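Local structure of solute-binding protein (Thermoactinomyces vulgaris, 2ZYO) at residues A[172-175]-A[176-179]; A[213-216]-A[217-221]; A[267-271]-A[272-276]. The protein binds maltodextrins such as maltotetraose, probably also cyclodextrins, and probably passes them to a membrane sugar transporter. All coordinates share one frame; numbering follows the deposited sequence.

Contact 1: residues A[172-175]-A[176-179]; sequences NNFY and YTYF. With GLC (alpha-D-glucopyranose), chain B; GLC (alpha-D-glucopyranose), chain C.
The N-terminal turn of helix 174-183 forms part of the maltodextrin pocket, where Asn-173 caps the helix and, with Tyr-175 and Tyr-176, meets the sugar. Asn-173 holds the N-cap: its OD1 accepts from Tyr-175 N at 3.0 Å, while its main-chain O accepts from both Tyr-176 N and Thr-177 N. The same amide reads two glucose units, OD1 accepting from O6 of the chain C glucose at 3.0 Å and ND2 donating to O6 of the chain B glucose at 3.2 Å; Glu-170 also takes a bond from ND2. With CG anti to the backbone N (chi1 176°), Tyr-175 turns one face to the chain B glucose, C4 standing over the ring centre. Its edge meets the face of Tyr-176 in a T-shaped pair, planes at 83° and centroids 5.2 Å apart. Asn-173 CG lies at the edge of the Tyr-176 ring, 3.6 Å from CD2, and the Tyr-176 hydroxyl is hydrogen-bonded to Asn-247 OD1. An alanine in place of Tyr-176 would probably leave the Tyr-175 ring free to shift and Asn-247 without its phenol partner. Farther along, Tyr-178 and Phe-174 form an offset edge-to-face pair, Tyr-178 CD1 lying 3.7 Å from Phe-174 CZ. Helix 360-371 packs against Phe-174 and Tyr-175, strand 120-136 touches both pocket tyrosines through Val-131, and strand 165-169 places Phe-169 against Tyr-176 and Thr-177.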
ATOM      1  N   ASN A 172      -9.024   8.135 -12.451  1.00 11.34           N
ATOM      2  CA  ASN A 172      -8.186   7.866 -13.619  1.00 10.46           C
ATOM      3  C   ASN A 172      -6.871   7.177 -13.240  1.00 10.66           C
ATOM      4  O   ASN A 172      -5.925   7.132 -14.029  1.00 10.47           O
ATOM      5  CB  ASN A 172      -7.927   9.159 -14.407  1.00 11.11           C
ATOM      6  CG  ASN A 172      -7.276  10.250 -13.563  1.00 12.61           C
ATOM      7  OD1 ASN A 172      -7.029  10.077 -12.367  1.00 13.30           O
ATOM      8  ND2 ASN A 172      -6.994  11.387 -14.192  1.00 14.13           N
ATOM      9  N   ASN A 173      -6.837   6.638 -12.025  1.00 10.38           N
ATOM     10  CA  ASN A 173      -5.650   5.990 -11.476  1.00  9.44           C
ATOM     11  C   ASN A 173      -6.025   4.597 -10.986  1.00  8.96           C
ATOM     12  O   ASN A 173      -6.838   4.456 -10.071  1.00  9.89           O
ATOM     13  CB  ASN A 173      -5.087   6.842 -10.330  1.00  9.60           C
ATOM     14  CG  ASN A 173      -3.744   6.340  -9.807  1.00  8.97           C
ATOM     15  OD1 ASN A 173      -3.429   5.151  -9.867  1.00 11.75           O
ATOM     16  ND2 ASN A 173      -2.951   7.260  -9.264  1.00 11.86           N
ATOM     17  N   PHE A 174      -5.433   3.579 -11.609  1.00  8.99           N
ATOM     18  CA  PHE A 174      -5.747   2.172 -11.324  1.00  8.98           C
ATOM     19  C   PHE A 174      -5.516   1.773  -9.867  1.00  9.25           C
ATOM     20  O   PHE A 174      -6.202   0.888  -9.348  1.00  9.04           O
ATOM     21  CB  PHE A 174      -4.958   1.258 -12.267  1.00  9.36           C
ATOM     22  CG  PHE A 174      -5.241  -0.213 -12.088  1.00  9.53           C
ATOM     23  CD1 PHE A 174      -6.508  -0.735 -12.335  1.00 10.03           C
ATOM     24  CD2 PHE A 174      -4.223  -1.082 -11.700  1.00 10.64           C
ATOM     25  CE1 PHE A 174      -6.762  -2.097 -12.183  1.00  9.38           C
ATOM     26  CE2 PHE A 174      -4.469  -2.446 -11.548  1.00  9.50           C
ATOM     27  CZ  PHE A 174      -5.741  -2.952 -11.789  1.00 10.43           C
ATOM     28  N   TYR A 175      -4.558   2.417  -9.203  1.00  9.67           N
ATOM     29  CA  TYR A 175      -4.353   2.160  -7.781  1.00  9.11           C
ATOM     30  C   TYR A 175      -5.651   2.391  -6.995  1.00  8.28           C
ATOM     31  O   TYR A 175      -5.987   1.623  -6.086  1.00 10.07           O
ATOM     32  CB  TYR A 175      -3.212   3.013  -7.201  1.00  8.37           C
ATOM     33  CG  TYR A 175      -3.078   2.805  -5.710  1.00  8.93           C
ATOM     34  CD1 TYR A 175      -2.375   1.715  -5.202  1.00 10.52           C
ATOM     35  CD2 TYR A 175      -3.705   3.668  -4.808  1.00  8.99           C
ATOM     36  CE1 TYR A 175      -2.278   1.498  -3.832  1.00 10.93           C
ATOM     37  CE2 TYR A 175      -3.615   3.461  -3.436  1.00  9.29           C
ATOM     38  CZ  TYR A 175      -2.902   2.372  -2.957  1.00 10.16           C
ATOM     39  OH  TYR A 175      -2.817   2.164  -1.602  1.00 11.19           O
ATOM     40  N   TYR A 176      -6.374   3.446  -7.362  1.00  9.20           N
ATOM     41  CA  TYR A 176      -7.588   3.844  -6.659  1.00  8.43           C
ATOM     42  C   TYR A 176      -8.822   3.094  -7.147  1.00  7.95           C
ATOM     43  O   TYR A 176      -9.706   2.760  -6.354  1.00  8.79           O
ATOM     44  CB  TYR A 176      -7.795   5.360  -6.772  1.00  9.13           C
ATOM     45  CG  TYR A 176      -6.737   6.155  -6.037  1.00  9.92           C
ATOM     46  CD1 TYR A 176      -6.932   6.551  -4.715  1.00 10.02           C
ATOM     47  CD2 TYR A 176      -5.531   6.493  -6.656  1.00  9.20           C
ATOM     48  CE1 TYR A 176      -5.960   7.270  -4.028  1.00 10.19           C
ATOM     49  CE2 TYR A 176      -4.549   7.212  -5.974  1.00 10.43           C
ATOM     50  CZ  TYR A 176      -4.774   7.600  -4.662  1.00 12.25           C
ATOM     51  OH  TYR A 176      -3.816   8.313  -3.977  1.00 13.40           O
ATOM     52  N   THR A 177      -8.866   2.814  -8.447  1.00  7.12           N
ATOM     53  CA  THR A 177     -10.032   2.184  -9.060  1.00  7.81           C
ATOM     54  C   THR A 177      -9.990   0.663  -8.997  1.00  7.84           C
ATOM     55  O   THR A 177     -10.929  -0.000  -9.441  1.00  7.93           O
ATOM     56  CB  THR A 177     -10.185   2.597 -10.532  1.00  7.18           C
ATOM     57  OG1 THR A 177      -9.041   2.150 -11.266  1.00  8.44           O
ATOM     58  CG2 THR A 177     -10.315   4.101 -10.655  1.00  8.06           C
ATOM     59  N   TYR A 178      -8.913   0.106  -8.443  1.00  7.95           N
ATOM     60  CA  TYR A 178      -8.774  -1.349  -8.368  1.00  8.56           C
ATOM     61  C   TYR A 178     -10.025  -2.049  -7.836  1.00  8.89           C
ATOM     62  O   TYR A 178     -10.431  -3.082  -8.377  1.00  8.41           O
ATOM     63  CB  TYR A 178      -7.553  -1.762  -7.544  1.00  9.18           C
ATOM     64  CG  TYR A 178      -7.412  -3.264  -7.427  1.00  9.96           C
ATOM     65  CD1 TYR A 178      -7.088  -4.039  -8.538  1.00 11.83           C
ATOM     66  CD2 TYR A 178      -7.623  -3.911  -6.210  1.00 12.00           C
ATOM     67  CE1 TYR A 178      -6.964  -5.419  -8.442  1.00 11.26           C
ATOM     68  CE2 TYR A 178      -7.504  -5.291  -6.105  1.00 12.42           C
ATOM     69  CZ  TYR A 178      -7.174  -6.037  -7.225  1.00 13.57           C
ATOM     70  OH  TYR A 178      -7.048  -7.408  -7.134  1.00 17.05           O
ATOM     71  N   PHE A 179     -10.642  -1.485  -6.795  1.00  8.24           N
ATOM     72  CA  PHE A 179     -11.819  -2.114  -6.185  1.00  7.91           C
ATOM     73  C   PHE A 179     -12.951  -2.338  -7.186  1.00  8.37           C
ATOM     74  O   PHE A 179     -13.694  -3.310  -7.073  1.00  9.10           O
ATOM     75  CB  PHE A 179     -12.296  -1.358  -4.932  1.00  8.77           C
ATOM     76  CG  PHE A 179     -13.127  -0.133  -5.215  1.00  9.79           C
ATOM     77  CD1 PHE A 179     -14.518  -0.193  -5.159  1.00 10.04           C
ATOM     78  CD2 PHE A 179     -12.522   1.086  -5.512  1.00 10.09           C
ATOM     79  CE1 PHE A 179     -15.296   0.939  -5.409  1.00 10.57           C
ATOM     80  CE2 PHE A 179     -13.290   2.225  -5.768  1.00 10.27           C
ATOM     81  CZ  PHE A 179     -14.682   2.152  -5.714  1.00 10.92           C
TER
HETATM   82  C1  GLC B   1      -0.319   6.377  -2.431  1.00 42.34           C
HETATM   83  C2  GLC B   1       0.458   5.046  -2.258  1.00 42.88           C
HETATM   84  C3  GLC B   1       1.174   4.593  -3.547  1.00 43.19           C
HETATM   85  C4  GLC B   1       0.270   4.735  -4.772  1.00 43.64           C
HETATM   86  C5  GLC B   1      -0.323   6.141  -4.818  1.00 42.91           C
HETATM   87  C6  GLC B   1      -1.242   6.365  -6.009  1.00 42.88           C
HETATM   88  O1  GLC B   1       0.534   7.467  -2.470  1.00 41.75           O
HETATM   89  O2  GLC B   1       1.409   5.167  -1.202  1.00 42.91           O
HETATM   90  O3  GLC B   1       1.564   3.232  -3.419  1.00 43.54           O
HETATM   91  O4  GLC B   1       1.040   4.494  -5.966  1.00 45.77           O
HETATM   92  O5  GLC B   1      -1.106   6.369  -3.631  1.00 42.49           O
HETATM   93  O6  GLC B   1      -0.578   7.058  -7.056  1.00 41.02           O
HETATM   94  C1  GLC C   2       0.789   3.274  -6.606  1.00 46.39           C
HETATM   95  C2  GLC C   2       2.108   2.541  -6.859  1.00 46.53           C
HETATM   96  C3  GLC C   2       2.932   3.296  -7.899  1.00 46.74           C
HETATM   97  C4  GLC C   2       2.115   3.493  -9.178  1.00 46.93           C
HETATM   98  C5  GLC C   2       0.785   4.179  -8.848  1.00 46.61           C
HETATM   99  C6  GLC C   2      -0.131   4.285 -10.050  1.00 46.31           C
HETATM  100  O2  GLC C   2       2.841   2.445  -5.648  1.00 46.51           O
HETATM  101  O3  GLC C   2       4.118   2.573  -8.189  1.00 47.80           O
HETATM  102  O4  GLC C   2       2.849   4.290 -10.097  1.00 47.23           O
HETATM  103  O5  GLC C   2       0.074   3.438  -7.830  1.00 46.58           O
HETATM  104  O6  GLC C   2      -0.476   5.636 -10.312  1.00 46.84           O

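Contact 2: residues A[213-216]-A[217-221]; sequences NEVQ and KWFTE
Between Asn-213 and Thr-220 the chain runs through the last turns of helix 206-220, where Lys-217 N bonds to Asn-213 O at 3.2 Å and Gln-216 O accepts from both Phe-219 N and Thr-220 N, the latter at 2.9 Å. One flank carries an i to i+3 salt bridge: the side chains of Glu-214 and Lys-217 run alongside each other in the same direction, and NZ meets OE1 at 3.3 Å on the syn side, 31° out of the carboxylate plane. Bends at chi2 of Glu-214 (-82°) and chi3 of Lys-217 bring the charged ends together. The glutamate is shared, its OE2 pairing with Lys-184, which would probably favour its ionised form. Phe-219 sets its ring edge to Val-215 O, CD2 approaching to 3.3 Å, and its CE2 touches Val-215 CG1 at 4.2 Å. Thr-220 CG2 rests on Gln-216 CG at 3.9 Å. Trp-218 brings CD1 to 3.3 Å from Glu-214 O, while its NE1 bonds to Tyr-147. Val-215 packs on helix 174-183; Phe-219 reaches Ala-371 of helix 360-371; and Trp-218 turns to helix 147-157, meeting Phe-151 edge-to-face, so that helix 206-220 is wedged among three others.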
ATOM      1  N   ASN A 213     -15.954  -0.094 -17.328  1.00  9.95           N
ATOM      2  CA  ASN A 213     -17.278   0.491 -17.546  1.00  9.87           C
ATOM      3  C   ASN A 213     -17.737   1.307 -16.340  1.00 11.40           C
ATOM      4  O   ASN A 213     -18.405   2.333 -16.493  1.00 11.48           O
ATOM      5  CB  ASN A 213     -18.313  -0.590 -17.866  1.00 10.93           C
ATOM      6  CG  ASN A 213     -18.180  -1.138 -19.275  1.00 12.30           C
ATOM      7  OD1 ASN A 213     -17.423  -0.622 -20.093  1.00 13.32           O
ATOM      8  ND2 ASN A 213     -18.921  -2.199 -19.562  1.00 13.72           N
ATOM      9  N   GLU A 214     -17.379   0.843 -15.143  1.00 11.54           N
ATOM     10  CA  GLU A 214     -17.674   1.582 -13.917  1.00 12.42           C
ATOM     11  C   GLU A 214     -16.838   2.858 -13.849  1.00 12.00           C
ATOM     12  O   GLU A 214     -17.351   3.922 -13.509  1.00 13.08           O
ATOM     13  CB  GLU A 214     -17.432   0.720 -12.673  1.00 14.05           C
ATOM     14  CG  GLU A 214     -18.364  -0.483 -12.541  1.00 18.38           C
ATOM     15  CD  GLU A 214     -19.727  -0.148 -11.941  1.00 21.62           C
ATOM     16  OE1 GLU A 214     -20.193   1.006 -12.072  1.00 20.13           O
ATOM     17  OE2 GLU A 214     -20.342  -1.055 -11.337  1.00 25.12           O
ATOM     18  N   VAL A 215     -15.552   2.740 -14.181  1.00 11.12           N
ATOM     19  CA  VAL A 215     -14.647   3.891 -14.261  1.00 11.55           C
ATOM     20  C   VAL A 215     -15.223   4.968 -15.185  1.00 11.05           C
ATOM     21  O   VAL A 215     -15.286   6.146 -14.819  1.00 11.34           O
ATOM     22  CB  VAL A 215     -13.231   3.466 -14.744  1.00 11.25           C
ATOM     23  CG1 VAL A 215     -12.358   4.684 -15.046  1.00 12.98           C
ATOM     24  CG2 VAL A 215     -12.562   2.562 -13.713  1.00 11.53           C
ATOM     25  N   GLN A 216     -15.653   4.547 -16.372  1.00 12.03           N
ATOM     26  CA  GLN A 216     -16.257   5.434 -17.364  1.00 11.91           C
ATOM     27  C   GLN A 216     -17.445   6.214 -16.799  1.00 12.20           C
ATOM     28  O   GLN A 216     -17.583   7.411 -17.055  1.00 12.17           O
ATOM     29  CB  GLN A 216     -16.685   4.631 -18.593  1.00 11.86           C
ATOM     30  CG  GLN A 216     -17.126   5.478 -19.778  1.00 12.89           C
ATOM     31  CD  GLN A 216     -17.500   4.639 -20.981  1.00 13.51           C
ATOM     32  OE1 GLN A 216     -18.221   3.645 -20.863  1.00 15.43           O
ATOM     33  NE2 GLN A 216     -17.014   5.036 -22.152  1.00 17.59           N
ATOM     34  N   LYS A 217     -18.286   5.532 -16.021  1.00 11.47           N
ATOM     35  CA  LYS A 217     -19.472   6.148 -15.420  1.00 12.41           C
ATOM     36  C   LYS A 217     -19.142   7.323 -14.501  1.00 11.39           C
ATOM     37  O   LYS A 217     -19.929   8.265 -14.382  1.00 11.80           O
ATOM     38  CB  LYS A 217     -20.299   5.101 -14.673  1.00 13.51           C
ATOM     39  CG  LYS A 217     -21.122   4.201 -15.586  1.00 17.14           C
ATOM     40  CD  LYS A 217     -21.678   2.994 -14.839  1.00 20.08           C
ATOM     41  CE  LYS A 217     -22.727   3.385 -13.809  1.00 23.32           C
ATOM     42  NZ  LYS A 217     -23.113   2.217 -12.970  1.00 27.51           N
ATOM     43  N   TRP A 218     -17.977   7.275 -13.859  1.00 10.99           N
ATOM     44  CA  TRP A 218     -17.539   8.365 -12.990  1.00 11.66           C
ATOM     45  C   TRP A 218     -17.302   9.665 -13.757  1.00 12.11           C
ATOM     46  O   TRP A 218     -17.403  10.752 -13.193  1.00 13.17           O
ATOM     47  CB  TRP A 218     -16.299   7.960 -12.187  1.00 12.62           C
ATOM     48  CG  TRP A 218     -16.660   7.136 -10.997  1.00 12.16           C
ATOM     49  CD1 TRP A 218     -16.666   5.774 -10.913  1.00 13.66           C
ATOM     50  CD2 TRP A 218     -17.105   7.620  -9.724  1.00 12.07           C
ATOM     51  NE1 TRP A 218     -17.074   5.378  -9.661  1.00 12.93           N
ATOM     52  CE2 TRP A 218     -17.351   6.491  -8.911  1.00 12.47           C
ATOM     53  CE3 TRP A 218     -17.309   8.899  -9.188  1.00 10.07           C
ATOM     54  CZ2 TRP A 218     -17.795   6.601  -7.589  1.00 11.80           C
ATOM     55  CZ3 TRP A 218     -17.753   9.007  -7.870  1.00  9.59           C
ATOM     56  CH2 TRP A 218     -17.990   7.862  -7.088  1.00 10.93           C
ATOM     57  N   PHE A 219     -17.022   9.542 -15.050  1.00 12.45           N
ATOM     58  CA  PHE A 219     -16.779  10.705 -15.895  1.00 13.07           C
ATOM     59  C   PHE A 219     -18.003  11.085 -16.727  1.00 14.61           C
ATOM     60  O   PHE A 219     -18.272  12.270 -16.926  1.00 17.78           O
ATOM     61  CB  PHE A 219     -15.535  10.482 -16.763  1.00 11.98           C
ATOM     62  CG  PHE A 219     -14.278  10.303 -15.961  1.00 10.56           C
ATOM     63  CD1 PHE A 219     -13.558  11.411 -15.526  1.00 10.97           C
ATOM     64  CD2 PHE A 219     -13.834   9.031 -15.605  1.00 11.24           C
ATOM     65  CE1 PHE A 219     -12.405  11.255 -14.764  1.00 12.44           C
ATOM     66  CE2 PHE A 219     -12.680   8.867 -14.842  1.00 12.77           C
ATOM     67  CZ  PHE A 219     -11.965   9.979 -14.421  1.00 12.85           C
ATOM     68  N   THR A 220     -18.755  10.084 -17.180  1.00 13.48           N
ATOM     69  CA  THR A 220     -19.942  10.314 -18.014  1.00 14.54           C
ATOM     70  C   THR A 220     -21.210  10.632 -17.214  1.00 15.90           C
ATOM     71  O   THR A 220     -22.094  11.342 -17.704  1.00 19.42           O
ATOM     72  CB  THR A 220     -20.234   9.115 -18.937  1.00 14.85           C
ATOM     73  OG1 THR A 220     -20.431   7.938 -18.144  1.00 14.73           O
ATOM     74  CG2 THR A 220     -19.086   8.887 -19.919  1.00 14.95           C
ATOM     75  N   GLU A 221     -21.305  10.099 -15.996  1.00 14.44           N
ATOM     76  CA  GLU A 221     -22.493  10.299 -15.158  1.00 14.46           C
ATOM     77  C   GLU A 221     -22.222  11.098 -13.881  1.00 14.48           C
ATOM     78  O   GLU A 221     -23.056  11.904 -13.463  1.00 14.54           O
ATOM     79  CB  GLU A 221     -23.138   8.956 -14.800  1.00 14.44           C
ATOM     80  CG  GLU A 221     -23.683   8.170 -15.988  1.00 17.63           C
ATOM     81  CD  GLU A 221     -24.377   6.884 -15.570  1.00 19.70           C
ATOM     82  OE1 GLU A 221     -24.988   6.853 -14.479  1.00 22.17           O
ATOM     83  OE2 GLU A 221     -24.319   5.902 -16.336  1.00 22.14           O
TER

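Contact 3: residues A[267-271]-A[272-276]; sequences LPKID and GKDAQ
Ile-270 and Lys-273 close a type I' beta turn, a tight reversal common in two-residue beta hairpins and here carrying a single bridge, in the loop between strands 262-265 and 278-287. Gly-272 comes first in the returning arm; its positive phi (81°) suits glycine, and a water joins its N to Lys-269 O, weakly at the carbonyl end. Next, Lys-273 makes the antiparallel bridge, a hydrogen-bonded pair: its N reaches Ile-270 O at 3.0 Å, and its O takes Ile-270 N at 2.9 Å. Lys-273 O also lies 3.4 Å from Lys-269 CB. Asp-274 runs alongside the extended Lys-269 side chain, OD1 3.5 Å from CE but 4.4 Å from NZ, beyond a salt bridge, though the opposite charges probably still attract. Ala-275 turns its methyl inward, CB meeting Leu-267 CB at 3.7 Å and Ile-270 CG2 at 4.1 Å. Ile-270 holds CG1 anti to the backbone N (chi1 -178°), which leaves the CG2 branch to make this contact. A second water bridges the arms beside it, donating to Leu-267 O at 2.8 Å and accepting from Ala-275 N. Beneath the loop, Leu-267 and Ile-270 pack on helix 174-183 through Phe-179, Leu-180 and Ala-183, and Asp-271 forms a salt bridge with Lys-184, just past the end of that helix.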
ATOM      1  N   LEU A 267     -14.950   1.199   2.254  1.00 10.36           N
ATOM      2  CA  LEU A 267     -15.743   1.414   1.049  1.00 10.78           C
ATOM      3  C   LEU A 267     -17.044   0.622   1.143  1.00 11.73           C
ATOM      4  O   LEU A 267     -17.051  -0.494   1.675  1.00 11.79           O
ATOM      5  CB  LEU A 267     -14.960   1.009  -0.201  1.00 10.56           C
ATOM      6  CG  LEU A 267     -13.655   1.756  -0.498  1.00 10.74           C
ATOM      7  CD1 LEU A 267     -13.026   1.217  -1.770  1.00 11.68           C
ATOM      8  CD2 LEU A 267     -13.881   3.262  -0.605  1.00 12.28           C
ATOM      9  N   PRO A 268     -18.153   1.212   0.660  1.00 12.58           N
ATOM     10  CA  PRO A 268     -19.448   0.535   0.658  1.00 13.91           C
ATOM     11  C   PRO A 268     -19.395  -0.791  -0.093  1.00 14.42           C
ATOM     12  O   PRO A 268     -18.606  -0.942  -1.029  1.00 16.98           O
ATOM     13  CB  PRO A 268     -20.350   1.527  -0.080  1.00 13.76           C
ATOM     14  CG  PRO A 268     -19.719   2.856   0.154  1.00 16.47           C
ATOM     15  CD  PRO A 268     -18.251   2.576   0.105  1.00 13.69           C
ATOM     16  N   LYS A 269     -20.218  -1.749   0.324  1.00 14.49           N
ATOM     17  CA  LYS A 269     -20.257  -3.051  -0.333  1.00 14.21           C
ATOM     18  C   LYS A 269     -20.624  -2.903  -1.803  1.00 12.97           C
ATOM     19  O   LYS A 269     -21.505  -2.117  -2.161  1.00 12.75           O
ATOM     20  CB  LYS A 269     -21.204  -4.011   0.389  1.00 16.71           C
ATOM     21  CG  LYS A 269     -20.672  -4.458   1.742  1.00 19.34           C
ATOM     22  CD  LYS A 269     -21.519  -5.555   2.358  1.00 23.21           C
ATOM     23  CE  LYS A 269     -20.878  -6.059   3.644  1.00 26.69           C
ATOM     24  NZ  LYS A 269     -21.699  -7.110   4.300  1.00 29.85           N
ATOM     25  N   ILE A 270     -19.911  -3.643  -2.645  1.00 12.82           N
ATOM     26  CA  ILE A 270     -20.073  -3.561  -4.091  1.00 12.47           C
ATOM     27  C   ILE A 270     -20.341  -4.950  -4.656  1.00 12.53           C
ATOM     28  O   ILE A 270     -19.672  -5.924  -4.290  1.00 13.00           O
ATOM     29  CB  ILE A 270     -18.841  -2.888  -4.766  1.00 11.80           C
ATOM     30  CG1 ILE A 270     -19.048  -2.756  -6.282  1.00  9.72           C
ATOM     31  CG2 ILE A 270     -17.538  -3.627  -4.409  1.00 12.75           C
ATOM     32  CD1 ILE A 270     -18.091  -1.788  -6.968  1.00 13.06           C
ATOM     33  N   ASP A 271     -21.338  -5.031  -5.537  1.00 12.17           N
ATOM     34  CA  ASP A 271     -21.787  -6.296  -6.119  1.00 14.85           C
ATOM     35  C   ASP A 271     -22.023  -7.364  -5.041  1.00 16.98           C
ATOM     36  O   ASP A 271     -21.681  -8.535  -5.215  1.00 19.85           O
ATOM     37  CB  ASP A 271     -20.818  -6.767  -7.214  1.00 13.53           C
ATOM     38  CG  ASP A 271     -20.779  -5.818  -8.404  1.00 13.29           C
ATOM     39  OD1 ASP A 271     -21.858  -5.480  -8.936  1.00 14.17           O
ATOM     40  OD2 ASP A 271     -19.674  -5.405  -8.809  1.00 14.74           O
ATOM     41  N   GLY A 272     -22.597  -6.927  -3.920  1.00 18.62           N
ATOM     42  CA  GLY A 272     -22.989  -7.817  -2.829  1.00 21.00           C
ATOM     43  C   GLY A 272     -21.896  -8.241  -1.867  1.00 21.73           C
ATOM     44  O   GLY A 272     -22.169  -8.971  -0.909  1.00 23.09           O
ATOM     45  N   LYS A 273     -20.665  -7.791  -2.107  1.00 20.42           N
ATOM     46  CA  LYS A 273     -19.516  -8.200  -1.292  1.00 20.61           C
ATOM     47  C   LYS A 273     -18.713  -7.022  -0.757  1.00 18.58           C
ATOM     48  O   LYS A 273     -18.891  -5.886  -1.197  1.00 16.81           O
ATOM     49  CB  LYS A 273     -18.582  -9.106  -2.097  1.00 22.88           C
ATOM     50  CG  LYS A 273     -19.122 -10.502  -2.391  1.00 27.60           C
ATOM     51  CD  LYS A 273     -18.024 -11.419  -2.931  1.00 30.37           C
ATOM     52  CE  LYS A 273     -17.431 -10.896  -4.234  1.00 31.68           C
ATOM     53  NZ  LYS A 273     -16.317 -11.743  -4.742  1.00 34.77           N
ATOM     54  N   ASP A 274     -17.822  -7.306   0.194  1.00 16.40           N
ATOM     55  CA  ASP A 274     -16.859  -6.319   0.672  1.00 16.14           C
ATOM     56  C   ASP A 274     -16.014  -5.819  -0.493  1.00 13.62           C
ATOM     57  O   ASP A 274     -15.620  -6.603  -1.360  1.00 13.08           O
ATOM     58  CB  ASP A 274     -15.932  -6.928   1.730  1.00 18.17           C
ATOM     59  CG  ASP A 274     -16.662  -7.320   3.001  1.00 21.44           C
ATOM     60  OD1 ASP A 274     -17.456  -6.507   3.521  1.00 23.47           O
ATOM     61  OD2 ASP A 274     -16.420  -8.441   3.495  1.00 24.16           O
ATOM     62  N   ALA A 275     -15.749  -4.517  -0.516  1.00 13.53           N
ATOM     63  CA  ALA A 275     -14.846  -3.946  -1.509  1.00 12.80           C
ATOM     64  C   ALA A 275     -13.427  -4.445  -1.262  1.00 12.92           C
ATOM     65  O   ALA A 275     -12.989  -4.566  -0.112  1.00 14.53           O
ATOM     66  CB  ALA A 275     -14.895  -2.427  -1.475  1.00 12.58           C
ATOM     67  N   GLN A 276     -12.726  -4.752  -2.350  1.00 11.60           N
ATOM     68  CA  GLN A 276     -11.358  -5.250  -2.286  1.00 12.93           C
ATOM     69  C   GLN A 276     -10.404  -4.198  -2.818  1.00 11.86           C
ATOM     70  O   GLN A 276     -10.383  -3.910  -4.017  1.00 13.35           O
ATOM     71  CB  GLN A 276     -11.203  -6.532  -3.100  1.00 15.38           C
ATOM     72  CG  GLN A 276     -12.044  -7.695  -2.633  1.00 21.25           C
ATOM     73  CD  GLN A 276     -11.888  -8.901  -3.535  1.00 23.58           C
ATOM     74  OE1 GLN A 276     -10.854  -9.577  -3.517  1.00 25.24           O
ATOM     75  NE2 GLN A 276     -12.915  -9.181  -4.332  1.00 23.76           N
TER
HETATM   76  O   HOH W   1     -17.094  -3.249   1.782  1.00 22.10           O
HETATM   77  O   HOH W   2     -23.624  -4.116  -2.806  1.00 21.25           O

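How the contacts relate
Helix 174-183 is common ground: contact 1 forms its buried first turn, while contacts 2 and 3 pack against it from elsewhere. Thr-177 CB touches Val-215 CG2 of contact 2 at 4.0 Å, and Phe-179 CG meets Leu-267 CD1 of contact 3 at 3.7 Å. Contacts 2 and 3 do not touch each other, yet Lys-184 pairs with an acid from each, Glu-214 and Asp-271. Chemistry follows position. At the sugar, contact 1 combines aromatic rings with amide hydrogen bonds; contact 2, partly buried, divides between a charged flank and an apolar one; contact 3, the turn, puts charged side chains and glycine outside and apolar side chains inside.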